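Local coordinates for BH1408 protein (Bacillus halodurans, PDB 4E0A) that probably acts as an N-acetyltransferase of the GNAT family, transferring an acetyl group to an amine, at residues A[21-24]-A[25-28]; A[44-47]-A[48-52]; A[95-98]-A[99-102]; A[112-115]-A[116-120]; A[138-142]-A[143-147]. The protein carries 1 engineered substitution. One frame throughout, in Å; residues are numbered along the deposited sequence. Where two conformers were deposited one is given.

Contact 1. Residues A[21-24]-A[25-28]; sequences VHEA and HVKE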
loop_
_atom_site.group_PDB
_atom_site.type_symbol
_atom_site.label_atom_id
_atom_site.label_comp_id
_atom_site.label_asym_id
_atom_site.label_seq_id
_atom_site.Cartn_x
_atom_site.Cartn_y
_atom_site.Cartn_z
ATOM N N VAL A 21 18.080 -8.656 3.185
ATOM C CA VAL A 21 17.018 -7.666 3.331
ATOM C C VAL A 21 15.864 -8.211 4.182
ATOM O O VAL A 21 15.329 -7.500 5.041
ATOM C CB VAL A 21 16.516 -7.140 1.962
ATOM C CG1 VAL A 21 15.236 -6.329 2.121
ATOM C CG2 VAL A 21 17.602 -6.285 1.294
ATOM N N HIS A 22 15.508 -9.478 3.979
ATOM C CA HIS A 22 14.427 -10.047 4.774
ATOM C C HIS A 22 14.755 -10.015 6.258
ATOM O O HIS A 22 13.928 -9.601 7.073
ATOM C CB HIS A 22 14.082 -11.478 4.386
ATOM C CG HIS A 22 12.824 -11.951 5.041
ATOM N ND1 HIS A 22 11.594 -11.430 4.715
ATOM C CD2 HIS A 22 12.610 -12.832 6.045
ATOM C CE1 HIS A 22 10.665 -11.999 5.466
ATOM N NE2 HIS A 22 11.254 -12.855 6.279
ATOM N N GLU A 23 15.964 -10.441 6.605
ATOM C CA GLU A 23 16.380 -10.423 8.000
ATOM C C GLU A 23 16.365 -9.012 8.622
ATOM O O GLU A 23 16.045 -8.860 9.800
ATOM C CB GLU A 23 17.739 -11.106 8.180
ATOM C CG GLU A 23 17.628 -12.618 8.326
ATOM C CD GLU A 23 16.900 -13.023 9.617
ATOM O OE1 GLU A 23 17.361 -12.632 10.716
ATOM O OE2 GLU A 23 15.864 -13.723 9.533
ATOM N N ALA A 24 16.702 -7.993 7.836
ATOM C CA ALA A 24 16.630 -6.615 8.328
ATOM C C ALA A 24 15.202 -6.301 8.733
ATOM O O ALA A 24 14.955 -5.686 9.767
ATOM C CB ALA A 24 17.104 -5.635 7.264
ATOM N N HIS A 25 14.260 -6.759 7.920
ATOM C CA HIS A 25 12.851 -6.494 8.153
ATOM C C HIS A 25 12.351 -7.303 9.355
ATOM O O HIS A 25 11.561 -6.805 10.161
ATOM C CB HIS A 25 12.030 -6.766 6.874
ATOM C CG HIS A 25 12.150 -5.679 5.840
ATOM N ND1 HIS A 25 13.279 -5.502 5.067
ATOM C CD2 HIS A 25 11.286 -4.699 5.470
ATOM C CE1 HIS A 25 13.102 -4.469 4.258
ATOM N NE2 HIS A 25 11.906 -3.954 4.493
ATOM N N VAL A 26 12.825 -8.536 9.491
ATOM C CA VAL A 26 12.486 -9.345 10.666
ATOM C C VAL A 26 12.982 -8.661 11.944
ATOM O O VAL A 26 12.280 -8.611 12.951
ATOM C CB VAL A 26 13.057 -10.772 10.567
ATOM C CG1 VAL A 26 12.961 -11.501 11.913
ATOM C CG2 VAL A 26 12.327 -11.540 9.473
ATOM N N LYS A 27 14.186 -8.107 11.877
ATOM C CA LYS A 27 14.793 -7.429 13.011
ATOM C C LYS A 27 13.946 -6.245 13.476
ATOM O O LYS A 27 13.702 -6.075 14.677
ATOM C CB LYS A 27 16.194 -6.958 12.615
ATOM C CG LYS A 27 17.086 -6.505 13.761
ATOM C CD LYS A 27 18.544 -6.468 13.301
ATOM C CE LYS A 27 19.456 -5.863 14.355
ATOM N NZ LYS A 27 19.045 -4.476 14.709
ATOM N N GLU A 28 13.491 -5.427 12.528
ATOM C CA GLU A 28 12.811 -4.171 12.863
ATOM C C GLU A 28 11.292 -4.290 13.004
ATOM O O GLU A 28 10.664 -3.518 13.734
ATOM C CB GLU A 28 13.116 -3.103 11.807
ATOM C CG GLU A 28 14.589 -2.803 11.629
ATOM C CD GLU A 28 15.224 -2.237 12.877
ATOM O OE1 GLU A 28 14.539 -1.503 13.620
ATOM O OE2 GLU A 28 16.410 -2.537 13.122
HETATM O O HOH W 1 17.431 -4.135 10.618
#
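His25 turns its imidazole back along the helix to the carbonyl of Val21, one turn earlier. With CG beside its own backbone N (chi1 -77°), ND1 comes within 2.9 Å of Val21 O and donates a nearly straight bond, the oxygen lying at the ring edge and in the ring plane. The same oxygen takes the helical bond from His25 N at 3.2 Å, and the two donors reach it from opposite faces of the carbonyl plane. The ND1 bond fixes the rotation of the imidazole and shows that ND1 carries the proton. CG1 of Val21 runs alongside and meets CE1 of His25 at 3.5 Å; Phe33 and Phe132 pack edge-to-face with this ring. Val26 follows, its backbone N bonded to His22 O. Its CG2 branch approaches His22 NE2 to 3.6 Å, while NE2 itself is engaged with Arg34 O. A compact, branched valine suits this place between the imidazole and the loop residues Phe33 and Ser35. Lys27 N bonds to Glu23 O, and its chain leads off to the surface, where NZ makes a long salt bridge with Glu28 OE2. Glu28 N reaches Ala24 O at 3.1 Å, and a water donating to both Ala24 O and Glu28 OE2 bridges backbone and carboxylate. Such a series of i+4 to i backbone bonds marks the C-terminal turns of an alpha-helix, here helix 11-28, which follows the first strand of the GNAT fold.

Contact 2. Residues A[44-47]-A[48-52]; sequences RFQA and AVQGE. Engineered in segment 44-47: Arg44 (natural residue Phe).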
loop_
_atom_site.group_PDB
_atom_site.type_symbol
_atom_site.label_atom_id
_atom_site.label_comp_id
_atom_site.label_asym_id
_atom_site.label_seq_id
_atom_site.Cartn_x
_atom_site.Cartn_y
_atom_site.Cartn_z
ATOM N N ARG A 44 9.008 -19.705 -7.049
ATOM C CA ARG A 44 8.480 -18.367 -7.269
ATOM C C ARG A 44 9.516 -17.454 -7.925
ATOM O O ARG A 44 9.173 -16.553 -8.695
ATOM C CB ARG A 44 7.933 -17.783 -5.975
ATOM C CG ARG A 44 6.786 -18.631 -5.415
ATOM C CD ARG A 44 5.916 -17.870 -4.425
ATOM N NE ARG A 44 4.749 -18.659 -4.029
ATOM C CZ ARG A 44 3.612 -18.706 -4.717
ATOM N NH1 ARG A 44 3.483 -18.009 -5.835
ATOM N NH2 ARG A 44 2.602 -19.450 -4.286
ATOM N N PHE A 45 10.788 -17.697 -7.624
ATOM C CA PHE A 45 11.857 -17.018 -8.334
ATOM C C PHE A 45 11.776 -17.399 -9.811
ATOM O O PHE A 45 11.763 -16.534 -10.688
ATOM C CB PHE A 45 13.219 -17.410 -7.766
ATOM C CG PHE A 45 14.372 -16.854 -8.546
ATOM C CD1 PHE A 45 14.652 -15.501 -8.515
ATOM C CD2 PHE A 45 15.166 -17.685 -9.325
ATOM C CE1 PHE A 45 15.726 -14.982 -9.235
ATOM C CE2 PHE A 45 16.240 -17.171 -10.052
ATOM C CZ PHE A 45 16.513 -15.817 -10.007
ATOM N N GLN A 46 11.706 -18.696 -10.085
ATOM C CA GLN A 46 11.644 -19.158 -11.468
ATOM C C GLN A 46 10.455 -18.537 -12.215
ATOM O O GLN A 46 10.587 -18.110 -13.359
ATOM C CB GLN A 46 11.607 -20.686 -11.543
ATOM C CG GLN A 46 11.456 -21.222 -12.965
ATOM C CD GLN A 46 11.239 -22.728 -13.018
ATOM O OE1 GLN A 46 11.135 -23.396 -11.983
ATOM N NE2 GLN A 46 11.168 -23.271 -14.230
ATOM N N ALA A 47 9.301 -18.470 -11.560
ATOM C CA ALA A 47 8.137 -17.841 -12.179
ATOM C C ALA A 47 8.379 -16.369 -12.511
ATOM O O ALA A 47 7.852 -15.867 -13.502
ATOM C CB ALA A 47 6.903 -17.983 -11.294
ATOM N N ALA A 48 9.158 -15.671 -11.684
ATOM C CA ALA A 48 9.378 -14.246 -11.912
ATOM C C ALA A 48 10.302 -14.089 -13.094
ATOM O O ALA A 48 10.105 -13.207 -13.933
ATOM C CB ALA A 48 9.961 -13.567 -10.684
ATOM N N VAL A 49 11.306 -14.962 -13.158
ATOM C CA VAL A 49 12.267 -14.956 -14.253
ATOM C C VAL A 49 11.588 -15.179 -15.617
ATOM O O VAL A 49 11.901 -14.501 -16.606
ATOM C CB VAL A 49 13.370 -16.017 -14.013
ATOM C CG1 VAL A 49 14.241 -16.210 -15.269
ATOM C CG2 VAL A 49 14.234 -15.650 -12.778
ATOM N N GLN A 50 10.639 -16.107 -15.654
ATOM C CA GLN A 50 10.029 -16.547 -16.903
ATOM C C GLN A 50 8.643 -15.957 -17.144
ATOM O O GLN A 50 8.038 -16.196 -18.186
ATOM C CB GLN A 50 9.930 -18.070 -16.915
ATOM C CG GLN A 50 11.273 -18.776 -16.842
ATOM C CD GLN A 50 11.127 -20.271 -16.623
ATOM O OE1 GLN A 50 10.046 -20.760 -16.286
ATOM N NE2 GLN A 50 12.218 -21.005 -16.809
ATOM N N GLY A 51 8.142 -15.194 -16.179
ATOM C CA GLY A 51 6.788 -14.668 -16.242
ATOM C C GLY A 51 6.539 -13.751 -17.424
ATOM O O GLY A 51 7.449 -13.075 -17.905
ATOM N N GLU A 52 5.295 -13.735 -17.892
ATOM C CA GLU A 52 4.915 -12.898 -19.025
ATOM C C GLU A 52 5.040 -11.412 -18.702
ATOM O O GLU A 52 5.433 -10.612 -19.552
ATOM C CB GLU A 52 3.480 -13.206 -19.466
ATOM C CG GLU A 52 3.007 -12.363 -20.649
ATOM C CD GLU A 52 1.511 -12.456 -20.878
ATOM O OE1 GLU A 52 1.104 -13.190 -21.803
ATOM O OE2 GLU A 52 0.748 -11.794 -20.137
#
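Phe45 and Val49 meet one turn apart on helix 42-50, an amphipathic alpha-helix of the GNAT fold laid against strand 54-62. The CG2 methyl of Val49 sits over one face of the phenyl ring, a CH-pi contact 3.8 Å from the ring centroid and displaced toward the CZ rim. Phe45 can offer that face because its CG stands anti to the backbone N (chi1 174°), while CG2 of Val49 lies beside its own N and so leans back toward the preceding turn. A flat ring and a branched aliphatic side chain suit this inward side, where Phe45, Ala48 and Val49 all rest on Val56; a small methyl fits where Ala48 meets that valine. Behind these side chains the helical bonds set the spacing: Val49 N to Phe45 O at 3.0 Å, nearly straight, and Ala48 N to the carbonyl of the engineered Arg44. Ser54, at the start of strand 54-62, bonds through its hydroxyl to Ala48 O. On another side Gln46 and Gln50 also lie one turn apart, both chains extended and both touching Val8. Their amide planes stand 77° to one another, and NE2 of Gln46 gives a weak hydrogen bond to OE1 of Gln50 at 3.4 Å.

Contact 3. Residues A[95-98]-A[99-102]; sequences CVDE and TRRG. With ACY (acetic acid), chain D.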
loop_
_atom_site.group_PDB
_atom_site.type_symbol
_atom_site.label_atom_id
_atom_site.label_comp_id
_atom_site.label_asym_id
_atom_site.label_seq_id
_atom_site.Cartn_x
_atom_site.Cartn_y
_atom_site.Cartn_z
ATOM N N CYS A 95 17.585 -5.448 -4.271
ATOM C CA CYS A 95 18.567 -5.676 -3.222
ATOM C C CYS A 95 19.985 -5.505 -3.746
ATOM O O CYS A 95 20.328 -6.033 -4.799
ATOM C CB CYS A 95 18.420 -7.090 -2.650
ATOM S SG CYS A 95 16.739 -7.563 -2.164
ATOM N N VAL A 96 20.799 -4.765 -3.004
ATOM C CA VAL A 96 22.225 -4.684 -3.274
ATOM C C VAL A 96 22.915 -5.356 -2.093
ATOM O O VAL A 96 22.576 -5.086 -0.943
ATOM C CB VAL A 96 22.704 -3.223 -3.407
ATOM C CG1 VAL A 96 24.211 -3.158 -3.594
ATOM C CG2 VAL A 96 21.982 -2.514 -4.565
ATOM N N ASP A 97 23.842 -6.262 -2.393
ATOM C CA ASP A 97 24.601 -7.002 -1.387
ATOM C C ASP A 97 25.217 -6.017 -0.401
ATOM O O ASP A 97 25.913 -5.079 -0.817
ATOM C CB ASP A 97 25.709 -7.794 -2.104
ATOM C CG ASP A 97 26.454 -8.770 -1.186
ATOM O OD1 ASP A 97 26.397 -8.639 0.052
ATOM O OD2 ASP A 97 27.133 -9.673 -1.724
ATOM N N GLU A 98 24.957 -6.233 0.894
ATOM C CA GLU A 98 25.439 -5.346 1.974
ATOM C C GLU A 98 26.889 -4.877 1.804
ATOM O O GLU A 98 27.210 -3.723 2.061
ATOM C CB GLU A 98 25.324 -6.039 3.335
ATOM C CG GLU A 98 23.921 -6.245 3.836
ATOM C CD GLU A 98 23.856 -7.273 4.964
ATOM O OE1 GLU A 98 22.849 -7.291 5.702
ATOM O OE2 GLU A 98 24.815 -8.068 5.107
ATOM N N THR A 99 27.759 -5.779 1.363
ATOM C CA THR A 99 29.189 -5.489 1.273
ATOM C C THR A 99 29.596 -4.780 -0.019
ATOM O O THR A 99 30.749 -4.361 -0.167
ATOM C CB THR A 99 30.021 -6.778 1.398
ATOM O OG1 THR A 99 29.843 -7.581 0.223
ATOM C CG2 THR A 99 29.585 -7.568 2.629
ATOM N N ARG A 100 28.660 -4.649 -0.954
ATOM C CA ARG A 100 28.972 -4.049 -2.249
ATOM C C ARG A 100 28.385 -2.648 -2.373
ATOM O O ARG A 100 28.491 -2.010 -3.421
ATOM C CB ARG A 100 28.469 -4.929 -3.391
ATOM C CG ARG A 100 29.048 -6.342 -3.405
ATOM C CD ARG A 100 30.572 -6.324 -3.444
ATOM N NE ARG A 100 31.077 -5.380 -4.436
ATOM C CZ ARG A 100 31.099 -5.610 -5.745
ATOM N NH1 ARG A 100 30.638 -6.757 -6.230
ATOM N NH2 ARG A 100 31.576 -4.691 -6.571
ATOM N N ARG A 101 27.770 -2.167 -1.300
ATOM C CA ARG A 101 27.129 -0.856 -1.325
ATOM C C ARG A 101 28.116 0.317 -1.374
ATOM O O ARG A 101 29.274 0.198 -0.942
ATOM C CB ARG A 101 26.175 -0.714 -0.143
ATOM C CG ARG A 101 24.972 -1.641 -0.248
ATOM C CD ARG A 101 24.187 -1.725 1.045
ATOM N NE ARG A 101 23.060 -2.644 0.906
ATOM C CZ ARG A 101 22.295 -3.051 1.912
ATOM N NH1 ARG A 101 22.534 -2.627 3.145
ATOM N NH2 ARG A 101 21.292 -3.890 1.686
ATOM N N GLY A 102 27.647 1.435 -1.934
ATOM C CA GLY A 102 28.387 2.687 -1.956
ATOM C C GLY A 102 29.151 2.936 -3.244
ATOM O O GLY A 102 29.999 3.827 -3.301
HETATM C C ACY D . 24.096 1.096 -3.471
HETATM O O ACY D . 24.937 1.664 -2.729
HETATM O OXT ACY D . 24.391 0.530 -4.548
HETATM C CH3 ACY D . 22.654 1.089 -3.050
#
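Arg101 folds its side chain back over the turn toward Val96, the last residue of strand 86-96. Its CB lies 3.7 Å from atom O of a bound acetic acid, probably from the crystallisation liquor; CG touches the carbonyl oxygen of Asp97 and, at 3.8 Å, the CG1 methyl of Val96. CD moves on past Glu98, and the chain stays extended from CG to NE (chi3 -179°), long enough to bring the guanidinium back to the strand end. There NE and NH2 both point at Val96 O, at the edge of the group, in weak hydrogen bonds of 3.1 and 3.2 Å. CA of Glu98 sits over one guanidinium face, near its rim, and NH1 lies 3.9 Å from CG of Glu98. This bend belongs to the passage from strand to helix 105-119, which in GNAT enzymes carries the Arg/Gln-X-X-Gly-X-Gly/Ala signature whose backbone amides receive the pyrophosphate of acetyl-CoA; here it begins at Arg101. Consistent with an anion-binding role, Gly102 N donates to acetic acid O at 2.8 Å, and Gly106 N also holds the ligand. Arg100 N closes the turn on Asp97 O, 2.8 Å away. The buried Asp97 carboxylate is held by Gln20 and a salt bridge to Arg16, and Arg100 pairs with Asp61.

Contact 4. Residues A[112-115]-A[116-120]; sequences AIIS and YGKAH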
loop_
_atom_site.group_PDB
_atom_site.type_symbol
_atom_site.label_atom_id
_atom_site.label_comp_id
_atom_site.label_asym_id
_atom_site.label_seq_id
_atom_site.Cartn_x
_atom_site.Cartn_y
_atom_site.Cartn_z
ATOM N N ALA A 112 18.260 0.825 -15.324
ATOM C CA ALA A 112 17.763 -0.244 -16.183
ATOM C C ALA A 112 16.242 -0.358 -16.077
ATOM O O ALA A 112 15.549 -0.568 -17.073
ATOM C CB ALA A 112 18.418 -1.567 -15.806
ATOM N N ILE A 113 15.722 -0.205 -14.867
ATOM C CA ILE A 113 14.277 -0.291 -14.655
ATOM C C ILE A 113 13.561 0.870 -15.347
ATOM O O ILE A 113 12.526 0.670 -15.975
ATOM C CB ILE A 113 13.929 -0.378 -13.163
ATOM C CG1 ILE A 113 14.546 -1.657 -12.563
ATOM C CG2 ILE A 113 12.419 -0.374 -12.938
ATOM C CD1 ILE A 113 14.402 -1.764 -11.072
ATOM N N ILE A 114 14.131 2.069 -15.259
ATOM C CA ILE A 114 13.578 3.217 -15.977
ATOM C C ILE A 114 13.487 2.930 -17.475
ATOM O O ILE A 114 12.448 3.159 -18.095
ATOM C CB ILE A 114 14.396 4.498 -15.747
ATOM C CG1 ILE A 114 14.279 4.957 -14.295
ATOM C CG2 ILE A 114 13.922 5.615 -16.698
ATOM C CD1 ILE A 114 15.277 6.048 -13.901
ATOM N N SER A 115 14.569 2.401 -18.048
ATOM C CA SER A 115 14.593 2.083 -19.473
ATOM C C SER A 115 13.487 1.105 -19.828
ATOM O O SER A 115 12.863 1.221 -20.883
ATOM C CB SER A 115 15.948 1.509 -19.886
ATOM O OG SER A 115 16.937 2.518 -19.883
ATOM N N TYR A 116 13.248 0.149 -18.942
ATOM C CA TYR A 116 12.172 -0.807 -19.116
ATOM C C TYR A 116 10.822 -0.089 -19.105
ATOM O O TYR A 116 9.980 -0.327 -19.972
ATOM C CB TYR A 116 12.217 -1.862 -18.000
ATOM C CG TYR A 116 11.126 -2.901 -18.094
ATOM C CD1 TYR A 116 9.937 -2.760 -17.384
ATOM C CD2 TYR A 116 11.281 -4.028 -18.895
ATOM C CE1 TYR A 116 8.934 -3.710 -17.468
ATOM C CE2 TYR A 116 10.279 -4.983 -18.988
ATOM C CZ TYR A 116 9.108 -4.818 -18.272
ATOM O OH TYR A 116 8.111 -5.763 -18.364
ATOM N N GLY A 117 10.610 0.763 -18.107
ATOM C CA GLY A 117 9.363 1.509 -17.999
ATOM C C GLY A 117 9.118 2.344 -19.247
ATOM O O GLY A 117 8.023 2.326 -19.806
ATOM N N LYS A 118 10.138 3.069 -19.699
ATOM C CA LYS A 118 10.011 3.841 -20.938
ATOM C C LYS A 118 9.696 2.971 -22.160
ATOM O O LYS A 118 8.828 3.313 -22.966
ATOM C CB LYS A 118 11.253 4.708 -21.189
ATOM C CG LYS A 118 11.456 5.784 -20.131
ATOM C CD LYS A 118 12.714 6.602 -20.364
ATOM C CE LYS A 118 12.782 7.772 -19.382
ATOM N NZ LYS A 118 14.169 8.301 -19.241
ATOM N N ALA A 119 10.391 1.845 -22.290
ATOM C CA ALA A 119 10.181 0.959 -23.430
ATOM C C ALA A 119 8.742 0.445 -23.467
ATOM O O ALA A 119 8.198 0.163 -24.535
ATOM C CB ALA A 119 11.179 -0.206 -23.404
ATOM N N HIS A 120 8.113 0.348 -22.302
ATOM C CA HIS A 120 6.732 -0.121 -22.239
ATOM C C HIS A 120 5.720 1.010 -22.052
ATOM O O HIS A 120 4.538 0.766 -21.783
ATOM C CB HIS A 120 6.587 -1.204 -21.167
ATOM C CG HIS A 120 7.298 -2.471 -21.520
ATOM N ND1 HIS A 120 8.665 -2.606 -21.420
ATOM C CD2 HIS A 120 6.839 -3.638 -22.030
ATOM C CE1 HIS A 120 9.016 -3.814 -21.825
ATOM N NE2 HIS A 120 7.927 -4.459 -22.201
#
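Ile114 and Lys118 meet across successive turns of one alpha-helix, at the C-terminal end of helix 105-119, the crossover helix between the parallel strands 86-96 and 124-130. The backbone bonding is regular: Lys118 N meets Ile114 O at 2.8 Å in an almost straight bond, and Gly117 N, at a buried position of the turn, meets Ile113 O at 2.9 Å. The Ile114 and Lys118 side chains run side by side in the same direction. The extended lysine chain lies along the CG2 methyl of Ile114, with CE at 3.6 Å, and its aliphatic part and the NZ at its end both rest against that methyl. Both residues also pack on the second subunit, Ile114 on its Leu154 and Lys118 on its Leu156, which suits an isoleucine and the methylene chain of a lysine.

Ile113 and Tyr116 face the sheet instead. Ile113 is buried among Leu57, Ile72, Val89 and Ile91, and Tyr116 rests on Ile72 and Val89. The CB of Tyr116 touches Ile113 O at 3.3 Å. The imidazole of His120 lies against one face of the Tyr116 ring, ND1 being 3.7 Å above the ring plane and over its centre. ND1 also donates to Tyr116 O at 3.0 Å, from the face of the carbonyl opposite His120 N, so ring and backbone of one tyrosine hold the histidine just where the helix ends. A helix that packs its inward residues on the sheet between parallel strands 86-96 and 124-130 is that of a beta-alpha-beta crossover.

Contact 5. Residues A[138-142]-A[143-147]; sequences AFYHS and LGMRC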
loop_
_atom_site.group_PDB
_atom_site.type_symbol
_atom_site.label_atom_id
_atom_site.label_comp_id
_atom_site.label_asym_id
_atom_site.label_seq_id
_atom_site.Cartn_x
_atom_site.Cartn_y
_atom_site.Cartn_z
ATOM N N ALA A 138 16.229 7.081 1.522
ATOM C CA ALA A 138 17.222 8.048 1.047
ATOM C C ALA A 138 17.667 7.709 -0.367
ATOM O O ALA A 138 17.906 8.592 -1.172
ATOM C CB ALA A 138 18.415 8.087 1.976
ATOM N N PHE A 139 17.788 6.420 -0.651
ATOM C CA PHE A 139 18.217 5.963 -1.971
ATOM C C PHE A 139 17.139 6.335 -2.984
ATOM O O PHE A 139 17.421 6.961 -3.996
ATOM C CB PHE A 139 18.457 4.451 -1.937
ATOM C CG PHE A 139 18.704 3.822 -3.280
ATOM C CD1 PHE A 139 19.941 3.923 -3.898
ATOM C CD2 PHE A 139 17.703 3.090 -3.905
ATOM C CE1 PHE A 139 20.170 3.331 -5.136
ATOM C CE2 PHE A 139 17.920 2.485 -5.131
ATOM C CZ PHE A 139 19.154 2.614 -5.756
ATOM N N TYR A 140 15.899 5.955 -2.710
ATOM C CA TYR A 140 14.825 6.262 -3.656
ATOM C C TYR A 140 14.556 7.761 -3.789
ATOM O O TYR A 140 14.253 8.252 -4.885
ATOM C CB TYR A 140 13.559 5.455 -3.326
ATOM C CG TYR A 140 13.781 3.980 -3.588
ATOM C CD1 TYR A 140 14.117 3.539 -4.863
ATOM C CD2 TYR A 140 13.697 3.036 -2.566
ATOM C CE1 TYR A 140 14.356 2.198 -5.123
ATOM C CE2 TYR A 140 13.935 1.674 -2.821
ATOM C CZ TYR A 140 14.266 1.276 -4.102
ATOM O OH TYR A 140 14.503 -0.047 -4.389
ATOM N N HIS A 141 14.670 8.493 -2.686
ATOM C CA HIS A 141 14.548 9.952 -2.762
ATOM C C HIS A 141 15.596 10.528 -3.691
ATOM O O HIS A 141 15.307 11.415 -4.492
ATOM C CB HIS A 141 14.671 10.591 -1.378
ATOM C CG HIS A 141 13.437 10.450 -0.541
ATOM N ND1 HIS A 141 13.471 10.406 0.836
ATOM C CD2 HIS A 141 12.132 10.340 -0.889
ATOM C CE1 HIS A 141 12.241 10.275 1.300
ATOM N NE2 HIS A 141 11.410 10.231 0.273
ATOM N N SER A 142 16.810 9.995 -3.598
ATOM C CA SER A 142 17.941 10.519 -4.361
ATOM C C SER A 142 17.776 10.260 -5.853
ATOM O O SER A 142 18.412 10.907 -6.674
ATOM C CB SER A 142 19.247 9.896 -3.880
ATOM O OG SER A 142 19.511 8.699 -4.582
ATOM N N LEU A 143 16.924 9.304 -6.198
ATOM C CA LEU A 143 16.661 8.988 -7.600
ATOM C C LEU A 143 15.410 9.673 -8.141
ATOM O O LEU A 143 14.976 9.375 -9.247
ATOM C CB LEU A 143 16.551 7.479 -7.796
ATOM C CG LEU A 143 17.840 6.721 -7.473
ATOM C CD1 LEU A 143 17.542 5.236 -7.314
ATOM C CD2 LEU A 143 18.886 6.962 -8.547
ATOM N N GLY A 144 14.827 10.579 -7.359
ATOM C CA GLY A 144 13.667 11.335 -7.809
ATOM C C GLY A 144 12.321 10.788 -7.347
ATOM O O GLY A 144 11.270 11.345 -7.677
HETATM N N MSE A 145 12.327 9.705 -6.573
HETATM C CA MSE A 145 11.054 9.134 -6.132
HETATM C C MSE A 145 10.351 9.985 -5.078
HETATM O O MSE A 145 10.995 10.658 -4.271
HETATM C CB MSE A 145 11.219 7.686 -5.660
HETATM C CG MSE A 145 11.789 6.768 -6.734
HETATM SE SE MSE A 145 11.292 4.910 -6.476
HETATM C CE MSE A 145 9.526 4.894 -7.346
ATOM N N ARG A 146 9.023 9.965 -5.097
ATOM C CA ARG A 146 8.244 10.712 -4.113
ATOM C C ARG A 146 7.145 9.832 -3.517
ATOM O O ARG A 146 6.746 8.833 -4.123
ATOM C CB ARG A 146 7.651 11.980 -4.753
ATOM C CG ARG A 146 6.604 11.708 -5.813
ATOM C CD ARG A 146 6.595 12.773 -6.910
ATOM N NE ARG A 146 7.790 12.700 -7.751
ATOM C CZ ARG A 146 7.884 13.231 -8.967
ATOM N NH1 ARG A 146 6.848 13.871 -9.497
ATOM N NH2 ARG A 146 9.011 13.116 -9.659
ATOM N N CYS A 147 6.670 10.196 -2.327
ATOM C CA CYS A 147 5.622 9.422 -1.666
ATOM C C CYS A 147 4.279 9.678 -2.318
ATOM O O CYS A 147 3.852 10.832 -2.472
ATOM C CB CYS A 147 5.548 9.732 -0.162
ATOM S SG CYS A 147 4.244 8.807 0.717
#
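Phe139 presents one ring face to the CD1 methyl of Leu143, which stands 3.4 Å above the plane toward the CZ rim and makes a CH-pi contact. Its edge is turned to Tyr140, whose own ring has CD2 of Phe139 over the centre of one face, so the two neighbouring rings meet edge-to-face. Met145, a selenomethionine, reaches Tyr140 obliquely: SE lies 3.5 Å from CD1 and 4.4 Å from the ring centroid, a Met-aromatic contact in which the chain, bent at chi3 (84°), runs alongside the tyrosine. The ring of His141 has Met145 O at its edge, 3.6 Å from CD2. A Schellman motif closes the helix and turns Leu143 and Met145 back onto the rings of Phe139 and Tyr140. Met145 N bonds to Tyr140 O at 2.9 Å, Gly144 N to His141 O at 3.0 Å, and Gly144, as C-prime residue, takes the positive phi that a side chain would resist. Ser142 OG donates back to Phe139 O at 2.8 Å, satisfying its hydroxyl within the last turn. Tyr140, Leu143 and Met145 pack on Phe110 of helix 105-119, and Tyr140 and Met145 also on Leu127 of strand 124-130. Beyond the turn, Arg146 and Cys147 begin strand 146-155, which pairs antiparallel with a strand of the second subunit.

Overall arrangement
All five contacts are local, each between neighbouring residues of one continuous stretch of a GNAT domain. Contacts 1, 2 and 3 lie at the surface, whereas contacts 4 and 5 are partly buried and both touch the second subunit. Contacts 1, 2 and 4 are helical turns, contact 3 a strand-to-helix bend and contact 5 a helix end. Only contacts 1 and 3 touch, where Val21 packs on Cys95. Contact 3 lies at the end of strand 86-96 and in the loop leading to helix 105-119, which carries contact 4. Apolar and aromatic contacts prevail in contact 5 and on the inward side of contact 2, while guanidinium, carboxylate and backbone amides dominate contact 3, beside a bound acetic acid.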